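Local coordinates for protein TonB-dependent siderophore receptor (Pseudomonas aeruginosa 39016, PDB 5NEC) that probably takes up iron-loaded siderophores across the outer membrane as a TonB-dependent receptor with a plug domain inside a beta-barrel, at residues 601-606 and 638-643. Sequence-based numbering, arbitrary orientation.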
loop_
_atom_site.group_PDB
_atom_site.type_symbol
_atom_site.label_atom_id
_atom_site.label_comp_id
_atom_site.label_asym_id
_atom_site.label_seq_id
_atom_site.Cartn_x
_atom_site.Cartn_y
_atom_site.Cartn_z
ATOM N N GLY A 601 7.869 -15.376 1.510
ATOM C CA GLY A 601 6.597 -15.862 2.043
ATOM C C GLY A 601 5.766 -16.631 1.036
ATOM O O GLY A 601 5.967 -16.512 -0.173
ATOM N N TYR A 602 4.840 -17.438 1.533
ATOM C CA TYR A 602 3.867 -18.132 0.692
ATOM C C TYR A 602 2.491 -17.834 1.263
ATOM O O TYR A 602 2.342 -17.740 2.473
ATOM C CB TYR A 602 4.124 -19.655 0.634
ATOM C CG TYR A 602 2.961 -20.430 0.014
ATOM C CD1 TYR A 602 2.754 -20.452 -1.372
ATOM C CD2 TYR A 602 2.025 -21.084 0.820
ATOM C CE1 TYR A 602 1.660 -21.124 -1.929
ATOM C CE2 TYR A 602 0.940 -21.757 0.272
ATOM C CZ TYR A 602 0.762 -21.777 -1.094
ATOM O OH TYR A 602 -0.326 -22.442 -1.597
ATOM N N SER A 603 1.497 -17.687 0.388
ATOM C CA SER A 603 0.135 -17.381 0.793
ATOM C C SER A 603 -0.844 -18.249 0.008
ATOM O O SER A 603 -0.769 -18.318 -1.216
ATOM C CB SER A 603 -0.151 -15.889 0.571
ATOM O OG SER A 603 -1.540 -15.583 0.669
ATOM N N TYR A 604 -1.729 -18.927 0.736
ATOM C CA TYR A 604 -2.825 -19.683 0.175
ATOM C C TYR A 604 -4.115 -19.070 0.702
ATOM O O TYR A 604 -4.306 -18.971 1.909
ATOM C CB TYR A 604 -2.738 -21.162 0.578
ATOM C CG TYR A 604 -3.934 -21.992 0.152
ATOM C CD1 TYR A 604 -4.041 -22.483 -1.148
ATOM C CD2 TYR A 604 -4.970 -22.273 1.057
ATOM C CE1 TYR A 604 -5.147 -23.238 -1.539
ATOM C CE2 TYR A 604 -6.077 -23.026 0.680
ATOM C CZ TYR A 604 -6.148 -23.519 -0.615
ATOM O OH TYR A 604 -7.236 -24.254 -1.000
ATOM N N LEU A 605 -4.996 -18.658 -0.203
ATOM C CA LEU A 605 -6.249 -18.019 0.151
ATOM C C LEU A 605 -7.362 -18.744 -0.579
ATOM O O LEU A 605 -7.491 -18.639 -1.796
ATOM C CB LEU A 605 -6.210 -16.547 -0.257
ATOM C CG LEU A 605 -5.134 -15.706 0.442
ATOM C CD1 LEU A 605 -5.018 -14.325 -0.182
ATOM C CD2 LEU A 605 -5.435 -15.583 1.926
ATOM N N ASP A 606 -8.126 -19.531 0.168
ATOM C CA ASP A 606 -9.314 -20.185 -0.355
ATOM C C ASP A 606 -10.474 -19.312 0.064
ATOM O O ASP A 606 -10.844 -19.308 1.231
ATOM C CB ASP A 606 -9.445 -21.593 0.228
ATOM C CG ASP A 606 -10.732 -22.271 -0.154
ATOM O OD1 ASP A 606 -11.233 -22.045 -1.269
ATOM O OD2 ASP A 606 -11.246 -23.050 0.667
ATOM N N LYS A 638 -5.340 -17.169 -5.226
ATOM C CA LYS A 638 -5.432 -18.374 -4.428
ATOM C C LYS A 638 -4.050 -18.755 -3.905
ATOM O O LYS A 638 -3.916 -19.086 -2.745
ATOM C CB LYS A 638 -6.041 -19.499 -5.269
ATOM C CG LYS A 638 -6.519 -20.696 -4.485
ATOM C CD LYS A 638 -7.214 -21.661 -5.422
ATOM C CE LYS A 638 -7.640 -22.928 -4.697
ATOM N NZ LYS A 638 -8.772 -22.658 -3.770
ATOM N N ASN A 639 -3.050 -18.695 -4.781
ATOM C CA ASN A 639 -1.643 -18.947 -4.480
ATOM C C ASN A 639 -0.761 -17.728 -4.804
ATOM O O ASN A 639 -0.888 -17.123 -5.870
ATOM C CB ASN A 639 -1.152 -20.107 -5.341
ATOM C CG ASN A 639 -1.806 -21.424 -4.973
ATOM O OD1 ASN A 639 -1.689 -21.890 -3.842
ATOM N ND2 ASN A 639 -2.493 -22.030 -5.918
ATOM N N SER A 640 0.147 -17.372 -3.902
ATOM C CA SER A 640 1.209 -16.427 -4.258
ATOM C C SER A 640 2.471 -16.730 -3.482
ATOM O O SER A 640 2.427 -17.279 -2.382
ATOM C CB SER A 640 0.757 -14.962 -4.067
ATOM O OG SER A 640 0.029 -14.779 -2.859
ATOM N N PHE A 641 3.597 -16.404 -4.092
ATOM C CA PHE A 641 4.901 -16.728 -3.547
ATOM C C PHE A 641 5.847 -15.572 -3.874
ATOM O O PHE A 641 5.918 -15.121 -5.026
ATOM C CB PHE A 641 5.392 -18.072 -4.150
ATOM C CG PHE A 641 6.832 -18.422 -3.818
ATOM C CD1 PHE A 641 7.888 -17.906 -4.572
ATOM C CD2 PHE A 641 7.132 -19.275 -2.752
ATOM C CE1 PHE A 641 9.204 -18.226 -4.268
ATOM C CE2 PHE A 641 8.457 -19.598 -2.445
ATOM C CZ PHE A 641 9.494 -19.072 -3.207
ATOM N N SER A 642 6.562 -15.093 -2.860
ATOM C CA SER A 642 7.574 -14.056 -3.021
ATOM C C SER A 642 8.853 -14.529 -2.348
ATOM O O SER A 642 8.823 -14.959 -1.193
ATOM C CB SER A 642 7.107 -12.746 -2.370
ATOM O OG SER A 642 5.925 -12.227 -2.982
ATOM N N LEU A 643 9.964 -14.471 -3.073
ATOM C CA LEU A 643 11.279 -14.816 -2.558
ATOM C C LEU A 643 12.203 -13.684 -2.937
ATOM O O LEU A 643 12.315 -13.373 -4.121
ATOM C CB LEU A 643 11.800 -16.105 -3.201
ATOM C CG LEU A 643 13.278 -16.458 -2.918
ATOM C CD1 LEU A 643 13.502 -16.643 -1.431
ATOM C CD2 LEU A 643 13.710 -17.705 -3.662
HETATM O O HOH W 1 -2.599 -15.993 -1.905
#
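Residues G601-L605 pair with K638-S642 as neighbouring antiparallel strands in the wall of the TonB-dependent receptor barrel. G601 with S642 and S603 with S640 are hydrogen-bonded pairs. A further backbone bond, L605 N to K638 O at 2.8 Å, continues the pairing past the start of the second strand. Y602, Y604, N639 and F641 share one face of the wall. Y602 OH donates to N639 OD1 at 2.7 Å, tilted 16° from the amide carbonyl plane. The same OD1 lies in the plane of the Y604 ring, at its edge, 3.6 Å from CD1. N639 ND2 bonds to D663 on the next strand, so this amide links three strands. K638 runs beside Y604, its CG and CE near ring atom CE1. Its chain bends at chi4 (71°), and NZ forms a long salt bridge to D606 OD1 at 3.6 Å. The opposite face carries S603, S640 and S642. A water bonds S603 OG at 2.8 Å and S640 OG at 3.0 Å. These three serines touch P78, and S642 OG hydrogen-bonds to the backbone oxygen of R75 in the plug domain. The serine face therefore turns inward, where short hydroxyl side chains let the plug come close and the water gives two of them a polar partner. The aromatic face, with its tyrosine-amide bond, is then the outer side of the barrel.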